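Long-range contact in type II restriction enzyme SfiI (PDB 2EZV), which recognises the double-stranded DNA sequence 5'-GGCCN(5)GGCC-3' and cleaves within it, acting as a tetrameric restriction endonuclease: residues Thr23-Leu28 against Lys262-Leu267. Sequence-based numbering, arbitrary orientation.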
# COMPACT_ATOMS: atom_id res chain seq x y z
N THR D 23 -0.10 19.21 -1.64
CA THR D 23 -0.11 17.85 -1.10
C THR D 23 1.30 17.45 -0.67
O THR D 23 1.51 16.91 0.42
CB THR D 23 -0.61 16.85 -2.17
OG1 THR D 23 -1.90 17.26 -2.62
CG2 THR D 23 -0.69 15.46 -1.61
N ILE D 24 2.27 17.72 -1.54
CA ILE D 24 3.66 17.40 -1.28
C ILE D 24 4.22 18.16 -0.07
O ILE D 24 5.05 17.61 0.66
CB ILE D 24 4.52 17.66 -2.54
CG1 ILE D 24 4.13 16.63 -3.60
CG2 ILE D 24 6.00 17.57 -2.20
CD1 ILE D 24 4.81 16.81 -4.94
N VAL D 25 3.78 19.40 0.14
CA VAL D 25 4.25 20.19 1.28
C VAL D 25 3.80 19.61 2.61
O VAL D 25 4.54 19.69 3.59
CB VAL D 25 3.78 21.67 1.20
CG1 VAL D 25 4.16 22.41 2.50
CG2 VAL D 25 4.44 22.35 0.03
N GLN D 26 2.59 19.04 2.64
CA GLN D 26 2.08 18.41 3.87
C GLN D 26 2.92 17.20 4.19
O GLN D 26 3.25 16.95 5.35
CB GLN D 26 0.64 17.92 3.70
CG GLN D 26 -0.42 18.97 3.92
CD GLN D 26 -0.54 19.42 5.36
OE1 GLN D 26 -0.83 20.58 5.60
NE2 GLN D 26 -0.34 18.53 6.31
N ALA D 27 3.24 16.43 3.16
CA ALA D 27 4.03 15.22 3.32
C ALA D 27 5.37 15.58 3.93
O ALA D 27 5.76 15.02 4.95
CB ALA D 27 4.22 14.54 1.97
N LEU D 28 6.07 16.52 3.32
CA LEU D 28 7.36 16.93 3.83
C LEU D 28 7.21 17.51 5.24
O LEU D 28 8.01 17.21 6.12
CB LEU D 28 7.99 17.95 2.88
CG LEU D 28 8.38 17.31 1.54
CD1 LEU D 28 8.57 18.38 0.46
CD2 LEU D 28 9.64 16.47 1.73
N LYS D 262 0.49 31.71 5.72
CA LYS D 262 -0.35 31.23 6.79
C LYS D 262 0.32 30.00 7.35
O LYS D 262 1.15 29.38 6.68
CB LYS D 262 -1.73 30.85 6.24
CG LYS D 262 -1.68 29.75 5.17
CD LYS D 262 -3.06 29.23 4.78
CE LYS D 262 -3.68 28.42 5.90
NZ LYS D 262 -4.96 27.76 5.49
N GLU D 263 -0.01 29.66 8.58
CA GLU D 263 0.50 28.45 9.19
C GLU D 263 -0.65 27.46 9.09
O GLU D 263 -1.81 27.84 9.18
CB GLU D 263 0.90 28.68 10.65
CG GLU D 263 2.25 29.40 10.80
CD GLU D 263 2.87 29.24 12.18
OE1 GLU D 263 3.23 28.09 12.55
OE2 GLU D 263 3.00 30.26 12.89
N PHE D 264 -0.33 26.20 8.87
CA PHE D 264 -1.36 25.18 8.74
C PHE D 264 -1.13 24.07 9.74
O PHE D 264 -0.04 23.91 10.27
CB PHE D 264 -1.36 24.63 7.32
CG PHE D 264 -0.05 24.01 6.90
CD1 PHE D 264 0.24 22.69 7.23
CD2 PHE D 264 0.87 24.74 6.16
CE1 PHE D 264 1.44 22.10 6.82
CE2 PHE D 264 2.07 24.16 5.75
CZ PHE D 264 2.35 22.83 6.08
N LEU D 265 -2.18 23.31 10.01
CA LEU D 265 -2.07 22.22 10.96
C LEU D 265 -1.53 21.00 10.25
O LEU D 265 -1.73 20.83 9.05
CB LEU D 265 -3.43 21.91 11.56
CG LEU D 265 -4.16 23.10 12.17
CD1 LEU D 265 -5.51 22.63 12.72
CD2 LEU D 265 -3.32 23.72 13.27
N PHE D 266 -0.83 20.15 10.99
CA PHE D 266 -0.29 18.92 10.42
C PHE D 266 -0.40 17.84 11.47
O PHE D 266 -0.50 18.14 12.66
CB PHE D 266 1.17 19.13 9.97
CG PHE D 266 2.14 19.40 11.10
CD1 PHE D 266 2.80 18.35 11.74
CD2 PHE D 266 2.42 20.70 11.49
CE1 PHE D 266 3.74 18.61 12.75
CE2 PHE D 266 3.36 20.97 12.49
CZ PHE D 266 4.02 19.92 13.12
N LEU D 267 -0.40 16.58 11.04
CA LEU D 267 -0.51 15.47 11.98
C LEU D 267 0.82 14.75 12.14
O LEU D 267 1.77 14.98 11.38
CB LEU D 267 -1.57 14.47 11.49
CG LEU D 267 -3.00 14.92 11.22
CD1 LEU D 267 -3.46 15.92 12.26
CD2 LEU D 267 -3.06 15.55 9.87
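Past the end of strand 259-263 the chain runs by helix 10-41, nearest where Gln26 CA and Phe266 CA are 7.0 Å apart. No hydrogen bond joins the two segments. Side chains carry the contact, chiefly those of Gln26 and Phe264. Phe264 CG sits between the backbone N and the carbonyl carbon (chi1 59°), and the ring extends to the helix. CZ of Phe264 packs against CG1 of Val25 at 4.0 Å. Beside it, Gln26 meets the ring tip to tip. The Gln26 chain is bent at chi2 (-69°), which puts CD 3.6 Å from CE1 of Phe264. The amide and ring planes are 60° apart, but the exact placing of the amide oxygen against the ring is doubtful. OE1 of Gln26 accepts a hydrogen bond from Arg22, one turn earlier on the helix. Arg22 also makes a cation-pi contact with the Phe264 ring. NE2 of Gln26 lies 4.0 Å from CB of Phe266; the ring of Phe266 leads away from the helix segment and meets Tyr245. An alanine in place of Phe264 would probably leave Val25 CG1 without its apolar partner and Arg22 without its cation-pi mate. The buried contact joins the N-terminal helix to the C-terminal tail of this PD-(D/E)XK-clan nuclease, about 14 Å from the DNA at the nearest atoms. The second subunit covers it: its Asn148 hydrogen-bonds to the backbone of Phe264 and Phe266. Within the chain, helix 10-41 rests its Leu28 on helix 49-62 and its Val25 on strand 234-238, while strand 259-263 pairs with strand 249-253.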